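Local coordinates for superoxide dismutase [Mn/Fe] (PDB 3AK2), which catalyses the dismutation of superoxide to oxygen and hydrogen peroxide, using a redox-active manganese or iron ion, as a cambialistic enzyme, at residues A[168-173]-A[180-185]; A[120-125]-A[164-169]; A[17-22]-A[187-192]. One frame throughout, in Å; residues are numbered along the deposited sequence.

Contact 1: A[168-173]-A[180-185]; sequences EHAYYL and GSYVEN. With MN (manganese (II) ion), chain E.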
loop_
_atom_site.group_PDB
_atom_site.type_symbol
_atom_site.label_atom_id
_atom_site.label_comp_id
_atom_site.label_asym_id
_atom_site.label_seq_id
_atom_site.Cartn_x
_atom_site.Cartn_y
_atom_site.Cartn_z
ATOM N N GLU A 168 -15.129 7.208 4.393
ATOM C CA GLU A 168 -16.290 7.954 3.916
ATOM C C GLU A 168 -17.568 7.558 4.657
ATOM O O GLU A 168 -18.401 8.417 4.948
ATOM C CB GLU A 168 -16.424 7.826 2.398
ATOM C CG GLU A 168 -15.246 8.471 1.666
ATOM C CD GLU A 168 -15.320 8.373 0.158
ATOM O OE1 GLU A 168 -15.695 7.305 -0.369
ATOM O OE2 GLU A 168 -14.970 9.376 -0.503
ATOM N N HIS A 169 -17.702 6.278 5.002
ATOM C CA HIS A 169 -18.880 5.814 5.740
ATOM C C HIS A 169 -19.056 6.472 7.108
ATOM O O HIS A 169 -20.142 6.412 7.683
ATOM C CB HIS A 169 -18.922 4.283 5.872
ATOM C CG HIS A 169 -17.834 3.696 6.726
ATOM N ND1 HIS A 169 -16.895 2.821 6.223
ATOM C CD2 HIS A 169 -17.556 3.821 8.048
ATOM C CE1 HIS A 169 -16.078 2.445 7.192
ATOM N NE2 HIS A 169 -16.454 3.040 8.310
ATOM N N ALA A 170 -17.994 7.072 7.640
ATOM C CA ALA A 170 -18.073 7.731 8.939
ATOM C C ALA A 170 -18.790 9.084 8.878
ATOM O O ALA A 170 -19.208 9.608 9.912
ATOM C CB ALA A 170 -16.675 7.883 9.555
ATOM N N TYR A 171 -18.951 9.642 7.680
ATOM C CA TYR A 171 -19.496 10.993 7.577
ATOM C C TYR A 171 -20.390 11.285 6.374
ATOM O O TYR A 171 -21.127 12.274 6.396
ATOM C CB TYR A 171 -18.364 12.026 7.627
ATOM C CG TYR A 171 -17.341 11.900 6.516
ATOM C CD1 TYR A 171 -17.560 12.478 5.262
ATOM C CD2 TYR A 171 -16.147 11.207 6.721
ATOM C CE1 TYR A 171 -16.618 12.365 4.243
ATOM C CE2 TYR A 171 -15.198 11.094 5.708
ATOM C CZ TYR A 171 -15.442 11.666 4.475
ATOM O OH TYR A 171 -14.499 11.562 3.482
ATOM N N TYR A 172 -20.332 10.455 5.335
ATOM C CA TYR A 172 -20.928 10.821 4.040
ATOM C C TYR A 172 -22.425 11.114 4.073
ATOM O O TYR A 172 -22.884 12.058 3.429
ATOM C CB TYR A 172 -20.618 9.796 2.949
ATOM C CG TYR A 172 -20.418 10.448 1.602
ATOM C CD1 TYR A 172 -19.149 10.854 1.190
ATOM C CD2 TYR A 172 -21.498 10.694 0.752
ATOM C CE1 TYR A 172 -18.958 11.477 -0.037
ATOM C CE2 TYR A 172 -21.314 11.314 -0.478
ATOM C CZ TYR A 172 -20.044 11.698 -0.866
ATOM O OH TYR A 172 -19.865 12.311 -2.086
ATOM N N LEU A 173 -23.190 10.326 4.821
ATOM C CA LEU A 173 -24.640 10.534 4.869
ATOM C C LEU A 173 -25.027 11.919 5.379
ATOM O O LEU A 173 -26.055 12.468 4.970
ATOM C CB LEU A 173 -25.321 9.454 5.708
ATOM C CG LEU A 173 -25.432 8.051 5.107
ATOM C CD1 LEU A 173 -26.061 7.114 6.119
ATOM C CD2 LEU A 173 -26.235 8.047 3.813
ATOM N N GLY A 180 -13.921 17.935 5.842
ATOM C CA GLY A 180 -13.394 19.014 6.680
ATOM C C GLY A 180 -14.368 19.448 7.762
ATOM O O GLY A 180 -13.991 19.605 8.929
ATOM N N SER A 181 -15.629 19.628 7.374
ATOM C CA SER A 181 -16.676 19.997 8.324
ATOM C C SER A 181 -16.912 18.885 9.346
ATOM O O SER A 181 -17.111 19.159 10.526
ATOM C CB SER A 181 -17.975 20.339 7.597
ATOM O OG SER A 181 -18.996 20.676 8.516
ATOM N N TYR A 182 -16.868 17.633 8.893
ATOM C CA TYR A 182 -16.979 16.495 9.801
ATOM C C TYR A 182 -15.900 16.515 10.880
ATOM O O TYR A 182 -16.206 16.376 12.065
ATOM C CB TYR A 182 -16.939 15.178 9.026
ATOM C CG TYR A 182 -16.602 13.953 9.853
ATOM C CD1 TYR A 182 -17.468 13.489 10.843
ATOM C CD2 TYR A 182 -15.425 13.244 9.619
ATOM C CE1 TYR A 182 -17.161 12.357 11.594
ATOM C CE2 TYR A 182 -15.109 12.107 10.360
ATOM C CZ TYR A 182 -15.984 11.666 11.341
ATOM O OH TYR A 182 -15.695 10.539 12.083
ATOM N N VAL A 183 -14.646 16.694 10.462
ATOM C CA VAL A 183 -13.512 16.698 11.387
ATOM C C VAL A 183 -13.640 17.833 12.403
ATOM O O VAL A 183 -13.410 17.634 13.598
ATOM C CB VAL A 183 -12.166 16.788 10.627
ATOM C CG1 VAL A 183 -10.995 17.006 11.584
ATOM C CG2 VAL A 183 -11.946 15.536 9.776
ATOM N N GLU A 184 -14.023 19.016 11.925
ATOM C CA GLU A 184 -14.218 20.166 12.804
ATOM C C GLU A 184 -15.300 19.899 13.853
ATOM O O GLU A 184 -15.134 20.228 15.031
ATOM C CB GLU A 184 -14.550 21.421 11.989
ATOM C CG GLU A 184 -13.375 21.975 11.179
ATOM C CD GLU A 184 -12.206 22.423 12.045
ATOM O OE1 GLU A 184 -12.440 22.983 13.140
ATOM O OE2 GLU A 184 -11.048 22.223 11.625
ATOM N N ASN A 185 -16.395 19.286 13.418
ATOM C CA ASN A 185 -17.506 18.962 14.307
ATOM C C ASN A 185 -17.202 17.842 15.300
ATOM O O ASN A 185 -17.706 17.845 16.424
ATOM C CB ASN A 185 -18.759 18.636 13.496
ATOM C CG ASN A 185 -19.547 19.874 13.132
ATOM O OD1 ASN A 185 -20.244 20.441 13.970
ATOM N ND2 ASN A 185 -19.444 20.298 11.878
HETATM MN MN MN E . -15.300 3.060 10.199
HETATM O O HOH W 1 -18.280 9.144 12.443
HETATM O O HOH W 2 -13.432 2.799 9.231
#

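Contact 2: A[120-125]-A[164-169]; sequences AAAKTV and IDVWEH. With MN (manganese (II) ion), chain E.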
loop_
_atom_site.group_PDB
_atom_site.type_symbol
_atom_site.label_atom_id
_atom_site.label_comp_id
_atom_site.label_asym_id
_atom_site.label_seq_id
_atom_site.Cartn_x
_atom_site.Cartn_y
_atom_site.Cartn_z
ATOM N N ALA A 120 -5.530 18.646 10.523
ATOM C CA ALA A 120 -4.902 18.585 9.204
ATOM C C ALA A 120 -4.553 17.146 8.838
ATOM O O ALA A 120 -4.782 16.714 7.706
ATOM C CB ALA A 120 -3.662 19.466 9.153
ATOM N N ALA A 121 -4.006 16.403 9.796
ATOM C CA ALA A 121 -3.711 14.985 9.574
ATOM C C ALA A 121 -4.972 14.213 9.179
ATOM O O ALA A 121 -4.956 13.440 8.222
ATOM C CB ALA A 121 -3.063 14.374 10.800
ATOM N N ALA A 122 -6.067 14.436 9.903
ATOM C CA ALA A 122 -7.329 13.748 9.614
ATOM C C ALA A 122 -7.915 14.135 8.256
ATOM O O ALA A 122 -8.338 13.276 7.479
ATOM C CB ALA A 122 -8.335 14.017 10.719
ATOM N N LYS A 123 -7.936 15.433 7.974
ATOM C CA LYS A 123 -8.538 15.932 6.744
ATOM C C LYS A 123 -7.814 15.444 5.497
ATOM O O LYS A 123 -8.446 15.202 4.462
ATOM C CB LYS A 123 -8.597 17.462 6.752
ATOM C CG LYS A 123 -9.673 18.015 7.671
ATOM C CD LYS A 123 -9.626 19.531 7.728
ATOM C CE LYS A 123 -10.373 20.057 8.943
ATOM N NZ LYS A 123 -10.265 21.541 9.059
ATOM N N THR A 124 -6.497 15.291 5.602
ATOM C CA THR A 124 -5.675 15.000 4.429
ATOM C C THR A 124 -5.292 13.525 4.268
ATOM O O THR A 124 -4.393 13.199 3.493
ATOM C CB THR A 124 -4.410 15.882 4.393
ATOM O OG1 THR A 124 -3.590 15.603 5.536
ATOM C CG2 THR A 124 -4.777 17.381 4.344
ATOM N N VAL A 125 -5.971 12.633 4.984
ATOM C CA VAL A 125 -5.805 11.205 4.726
ATOM C C VAL A 125 -6.191 10.964 3.270
ATOM O O VAL A 125 -7.245 11.410 2.811
ATOM C CB VAL A 125 -6.656 10.336 5.672
ATOM C CG1 VAL A 125 -6.642 8.885 5.225
ATOM C CG2 VAL A 125 -6.137 10.446 7.100
ATOM N N ILE A 164 -9.593 9.292 14.991
ATOM C CA ILE A 164 -10.765 9.746 14.250
ATOM C C ILE A 164 -10.867 8.953 12.954
ATOM O O ILE A 164 -9.906 8.858 12.190
ATOM C CB ILE A 164 -10.777 11.279 13.978
ATOM C CG1 ILE A 164 -12.082 11.679 13.270
ATOM C CG2 ILE A 164 -9.550 11.706 13.183
ATOM C CD1 ILE A 164 -12.216 13.162 12.920
ATOM N N ASP A 165 -12.039 8.380 12.727
ATOM C CA ASP A 165 -12.320 7.624 11.519
ATOM C C ASP A 165 -12.678 8.601 10.409
ATOM O O ASP A 165 -13.649 9.361 10.541
ATOM C CB ASP A 165 -13.494 6.690 11.793
ATOM C CG ASP A 165 -13.723 5.674 10.694
ATOM O OD1 ASP A 165 -13.010 5.678 9.663
ATOM O OD2 ASP A 165 -14.632 4.853 10.889
ATOM N N VAL A 166 -11.890 8.610 9.335
ATOM C CA VAL A 166 -12.224 9.403 8.151
ATOM C C VAL A 166 -12.498 8.546 6.914
ATOM O O VAL A 166 -12.403 9.025 5.781
ATOM C CB VAL A 166 -11.202 10.536 7.858
ATOM C CG1 VAL A 166 -11.270 11.614 8.937
ATOM C CG2 VAL A 166 -9.788 9.993 7.722
ATOM N N TRP A 167 -12.859 7.282 7.128
ATOM C CA TRP A 167 -13.499 6.529 6.058
ATOM C C TRP A 167 -14.755 7.291 5.662
ATOM O O TRP A 167 -15.379 7.942 6.502
ATOM C CB TRP A 167 -13.890 5.136 6.519
ATOM C CG TRP A 167 -12.760 4.154 6.562
ATOM C CD1 TRP A 167 -11.621 4.238 7.316
ATOM C CD2 TRP A 167 -12.677 2.925 5.839
ATOM N NE1 TRP A 167 -10.830 3.137 7.097
ATOM C CE2 TRP A 167 -11.457 2.310 6.202
ATOM C CE3 TRP A 167 -13.512 2.280 4.918
ATOM C CZ2 TRP A 167 -11.049 1.082 5.668
ATOM C CZ3 TRP A 167 -13.111 1.061 4.391
ATOM C CH2 TRP A 167 -11.889 0.474 4.769
ATOM N N GLU A 168 -15.129 7.208 4.393
ATOM C CA GLU A 168 -16.290 7.954 3.916
ATOM C C GLU A 168 -17.568 7.558 4.657
ATOM O O GLU A 168 -18.401 8.417 4.948
ATOM C CB GLU A 168 -16.424 7.826 2.398
ATOM C CG GLU A 168 -15.246 8.471 1.666
ATOM C CD GLU A 168 -15.320 8.373 0.158
ATOM O OE1 GLU A 168 -15.695 7.305 -0.369
ATOM O OE2 GLU A 168 -14.970 9.376 -0.503
ATOM N N HIS A 169 -17.702 6.278 5.002
ATOM C CA HIS A 169 -18.880 5.814 5.740
ATOM C C HIS A 169 -19.056 6.472 7.108
ATOM O O HIS A 169 -20.142 6.412 7.683
ATOM C CB HIS A 169 -18.922 4.283 5.872
ATOM C CG HIS A 169 -17.834 3.696 6.726
ATOM N ND1 HIS A 169 -16.895 2.821 6.223
ATOM C CD2 HIS A 169 -17.556 3.821 8.048
ATOM C CE1 HIS A 169 -16.078 2.445 7.192
ATOM N NE2 HIS A 169 -16.454 3.040 8.310
HETATM MN MN MN E . -15.300 3.060 10.199
HETATM O O HOH W 2 -13.432 2.799 9.231
#

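Contact 3: A[17-22]-A[187-192]; sequences NALEPY and WNVVNW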
loop_
_atom_site.group_PDB
_atom_site.type_symbol
_atom_site.label_atom_id
_atom_site.label_comp_id
_atom_site.label_asym_id
_atom_site.label_seq_id
_atom_site.Cartn_x
_atom_site.Cartn_y
_atom_site.Cartn_z
ATOM N N ASN A 17 -28.198 7.638 18.760
ATOM C CA ASN A 17 -28.468 9.064 18.542
ATOM C C ASN A 17 -27.764 9.996 19.535
ATOM O O ASN A 17 -27.990 11.208 19.526
ATOM C CB ASN A 17 -29.982 9.339 18.512
ATOM C CG ASN A 17 -30.643 9.189 19.875
ATOM O OD1 ASN A 17 -30.017 8.792 20.859
ATOM N ND2 ASN A 17 -31.930 9.514 19.933
ATOM N N ALA A 18 -26.898 9.432 20.372
ATOM C CA ALA A 18 -26.314 10.185 21.483
ATOM C C ALA A 18 -25.249 11.205 21.084
ATOM O O ALA A 18 -24.890 12.064 21.888
ATOM C CB ALA A 18 -25.769 9.239 22.536
ATOM N N LEU A 19 -24.748 11.114 19.853
ATOM C CA LEU A 19 -23.713 12.042 19.388
ATOM C C LEU A 19 -24.252 13.155 18.493
ATOM O O LEU A 19 -23.489 13.943 17.926
ATOM C CB LEU A 19 -22.567 11.289 18.700
ATOM C CG LEU A 19 -21.844 10.224 19.532
ATOM C CD1 LEU A 19 -20.604 9.748 18.794
ATOM C CD2 LEU A 19 -21.469 10.705 20.933
ATOM N N GLU A 20 -25.576 13.216 18.379
ATOM C CA GLU A 20 -26.233 14.293 17.649
ATOM C C GLU A 20 -26.034 15.619 18.381
ATOM O O GLU A 20 -25.933 15.636 19.609
ATOM C CB GLU A 20 -27.716 13.976 17.444
ATOM C CG GLU A 20 -27.919 12.724 16.598
ATOM C CD GLU A 20 -29.311 12.579 16.027
ATOM O OE1 GLU A 20 -30.269 13.146 16.601
ATOM O OE2 GLU A 20 -29.442 11.882 14.995
ATOM N N PRO A 21 -25.962 16.733 17.633
ATOM C CA PRO A 21 -26.129 16.843 16.182
ATOM C C PRO A 21 -24.862 16.570 15.361
ATOM O O PRO A 21 -24.907 16.631 14.137
ATOM C CB PRO A 21 -26.546 18.303 16.009
ATOM C CG PRO A 21 -25.813 19.010 17.087
ATOM C CD PRO A 21 -25.724 18.051 18.251
ATOM N N TYR A 22 -23.755 16.267 16.033
ATOM C CA TYR A 22 -22.442 16.192 15.382
ATOM C C TYR A 22 -22.247 14.971 14.490
ATOM O O TYR A 22 -21.645 15.075 13.421
ATOM C CB TYR A 22 -21.334 16.332 16.425
ATOM C CG TYR A 22 -21.521 17.596 17.226
ATOM C CD1 TYR A 22 -21.958 17.554 18.551
ATOM C CD2 TYR A 22 -21.322 18.842 16.635
ATOM C CE1 TYR A 22 -22.159 18.733 19.276
ATOM C CE2 TYR A 22 -21.521 20.017 17.344
ATOM C CZ TYR A 22 -21.934 19.956 18.660
ATOM O OH TYR A 22 -22.124 21.134 19.351
ATOM N N TRP A 187 -14.652 17.264 17.083
ATOM C CA TRP A 187 -14.054 17.750 18.328
ATOM C C TRP A 187 -15.076 17.940 19.447
ATOM O O TRP A 187 -14.744 17.803 20.622
ATOM C CB TRP A 187 -13.288 19.051 18.092
ATOM C CG TRP A 187 -12.078 18.847 17.250
ATOM C CD1 TRP A 187 -11.945 19.133 15.922
ATOM C CD2 TRP A 187 -10.833 18.279 17.666
ATOM N NE1 TRP A 187 -10.688 18.785 15.485
ATOM C CE2 TRP A 187 -9.984 18.263 16.538
ATOM C CE3 TRP A 187 -10.349 17.787 18.886
ATOM C CZ2 TRP A 187 -8.676 17.770 16.592
ATOM C CZ3 TRP A 187 -9.047 17.299 18.940
ATOM C CH2 TRP A 187 -8.226 17.299 17.798
ATOM N N ASN A 188 -16.320 18.228 19.073
ATOM C CA ASN A 188 -17.384 18.464 20.049
ATOM C C ASN A 188 -17.871 17.217 20.778
ATOM O O ASN A 188 -18.632 17.319 21.745
ATOM C CB ASN A 188 -18.551 19.183 19.380
ATOM C CG ASN A 188 -18.166 20.548 18.870
ATOM O OD1 ASN A 188 -17.824 21.438 19.648
ATOM N ND2 ASN A 188 -18.209 20.722 17.555
ATOM N N VAL A 189 -17.427 16.044 20.324
ATOM C CA VAL A 189 -17.787 14.785 20.983
ATOM C C VAL A 189 -16.586 13.976 21.502
ATOM O O VAL A 189 -16.752 12.851 21.966
ATOM C CB VAL A 189 -18.704 13.882 20.093
ATOM C CG1 VAL A 189 -20.030 14.579 19.784
ATOM C CG2 VAL A 189 -17.993 13.456 18.805
ATOM N N VAL A 190 -15.387 14.551 21.445
ATOM C CA VAL A 190 -14.197 13.857 21.951
ATOM C C VAL A 190 -14.297 13.641 23.459
ATOM O O VAL A 190 -14.554 14.580 24.217
ATOM C CB VAL A 190 -12.884 14.599 21.608
ATOM C CG1 VAL A 190 -11.693 13.955 22.318
ATOM C CG2 VAL A 190 -12.662 14.612 20.109
ATOM N N ASN A 191 -14.109 12.395 23.877
ATOM C CA ASN A 191 -14.153 12.016 25.279
ATOM C C ASN A 191 -12.758 12.092 25.893
ATOM O O ASN A 191 -12.024 11.100 25.933
ATOM C CB ASN A 191 -14.730 10.602 25.401
ATOM C CG ASN A 191 -14.927 10.162 26.836
ATOM O OD1 ASN A 191 -14.694 10.919 27.782
ATOM N ND2 ASN A 191 -15.371 8.923 27.008
ATOM N N TRP A 192 -12.389 13.277 26.373
ATOM C CA TRP A 192 -11.043 13.479 26.907
ATOM C C TRP A 192 -10.757 12.638 28.148
ATOM O O TRP A 192 -9.605 12.300 28.414
ATOM C CB TRP A 192 -10.754 14.964 27.143
ATOM C CG TRP A 192 -10.605 15.714 25.862
ATOM C CD1 TRP A 192 -11.461 16.644 25.355
ATOM C CD2 TRP A 192 -9.555 15.564 24.896
ATOM N NE1 TRP A 192 -11.004 17.097 24.142
ATOM C CE2 TRP A 192 -9.836 16.451 23.836
ATOM C CE3 TRP A 192 -8.397 14.776 24.829
ATOM C CZ2 TRP A 192 -9.000 16.576 22.719
ATOM C CZ3 TRP A 192 -7.569 14.896 23.716
ATOM C CH2 TRP A 192 -7.876 15.790 22.678
#

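Contact 1: A[168-173]-A[180-185]
The phenol oxygen of Tyr182 has two polar partners: water 1 donates to OH of Tyr182 at 3.0 Å, and the hydroxyl is probably hydrogen-bonded to the backbone O of Asp165. Water 1 spends its second proton on O of Ala170, 2.7 Å from it, and so bridges the 168-173 turn to the helix carrying 180-185. CB of Ala170 lies 3.8 Å from OH of Tyr182, so the methyl packs beside the hydroxyl. Farther up the same ring the contact becomes a CH-pi interaction. CB of Tyr171 stands over one face, nearer the CG rim than the middle, 3.7 Å from the centroid of the Tyr182 ring and 23° off its normal. The two tyrosine side chains run at about a right angle, yet their ring planes differ by 26°; with centroids 5.2 Å apart they are slid so far that little overlap remains. A first torsion of 60° sets CG of Tyr171 between its own backbone N and carbonyl carbon, folding the ring back over the turn, where O of Glu168 lies 3.9 Å above the ring plane of Tyr171, over its centre. That carbonyl also accepts from N of both Tyr171 and Tyr172, tying the turn to the start of helix 172-175. The turn belongs to the DVWEHAYY signature of iron/manganese superoxide dismutases: NE2 of His169 binds the manganese ion at 2.2 Å, while its ND1 is hydrogen-bonded to Glu168 of the second subunit, a link reciprocated across the dimer interface. Ala170 and Tyr182 thus join the metal-bearing turn to helix 179-186, with Ala170 also touching His31 of helix 25-54 and Tyr182 backed by Ile164 of strand 159-165.

Contact 2: A[120-125]-A[164-169]
Apolar packing is what joins the end of a helix to the end of a strand here: Ala122 meets Ile164 and Val166, and Val125 meets Val166. CB of Ala122 touches CG2 of Ile164 at 3.6 Å and, more loosely, CG1 of Val166 at 4.2 Å. Val166, with chi1 -68°, spreads its two methyls toward the helix end. Its CG2, set between its own backbone N and carbonyl carbon, packs 3.6 Å from O of Ala122 and also meets CG2 of Val125 at 3.7 Å, the two valines crossing obliquely. All four residues are buried.

Hydrogen bonds act within each segment. Thr124, the first residue to leave the helical conformation, turns OG1 back to O of Ala120 at 2.7 Å; its backbone N reaches the same carbonyl from the opposite face of its plane. Within 164-169, N of Trp167 donates to OD1 of Asp165 at 3.0 Å in an Asx turn, arriving 42° out of the carboxylate plane. This bond helps fix the rotation of a metal-bound carboxylate.

Metal coordination takes up the other oxygen: OD2 of Asp165 binds the manganese ion at 2.0 Å. Water 2, itself a metal ligand, makes a weak hydrogen bond to OD1 of Asp165 at 2.9 Å and lies above one face of the Trp167 ring, toward its rim. His31, His79 and His169 complete the protein ligands.

Ile164 and Val166, which carry the strand side of the packing, flank the metal-binding Asp165 in sequence. Helix 111-123 lies against strand 159-165, which Ile164 ties by backbone bonds to Gly131 of strand 129-136, while Val183 of helix 179-186 closes over Ala122 and Ile164.

Contact 3: A[17-22]-A[187-192]
Asn188 and Val189 are the residues of 187-192 that receive Leu19 and Tyr22, in the iron/manganese superoxide dismutase fold, where the loop before helix 25-54, in the alpha-hairpin domain, meets the C-terminal domain. The 17-22 side is a type I beta turn, Asn17 to Glu20, followed by a cis peptide bond before Pro21.

From the short 3-10 segment 187-188, Asn188 sets its CB over the middle of the Tyr22 ring in a CH-pi contact, 3.5 Å from the centroid and 10° off the normal. With chi1 -63°, CG of Asn188 lies beside its own backbone N, and the amide then extends across the ring at a plane angle of 27°. ND2 of Asn188 comes 3.4 Å from CE2 of Tyr22, but its hydrogen bond goes to O of Asn185. The opposite face of the tyrosine is taken by its neighbour in sequence, CD of Pro21 standing 3.7 Å above the Tyr22 ring plane, toward its rim, so the ring is sandwiched between proline and asparagine.

Val189, next along, brings in CG1: it lies 3.8 Å from CD1 of Tyr22, 4.0 Å from O of Leu19 and 4.3 Å from CD2 of Leu19. Valine and tyrosine side chains run past each other in opposite directions. The main chain of Val189 is hydrogen-bonded to Ala87, while on the other segment O of Tyr22 accepts from OH of Tyr175.

Val190 turns its side chain to Leu162 of strand 159-165. Asn191, at the N-cap position of helix 192-205, hydrogen-bonds through ND2 to O of Pro84 and weakly through OD1 to N of Asp194. With Trp192 the helix begins, and CG1 of Val190 sits over the centre of its indole, 3.5 Å above the Trp192 ring plane.

Contacts 1 and 2 share Glu168 and His169, and their centres are 8 Å apart; both reach the manganese ion, water 2 and the second subunit. Two polar links join them directly: OE2 of Glu184 makes a salt bridge to NZ of Lys123 at 2.8 Å, and OH of Tyr182 lies 2.8 Å from O of Asp165. Contact 3 spans a longer loop that encloses both others along the chain. Its centre is about 12 Å from that of contact 1, where OD1 of Asn185 packs 3.3 Å from CD2 of Tyr22; it does not touch contact 2, and the side chain of Leu19 stays about 12 Å from the manganese.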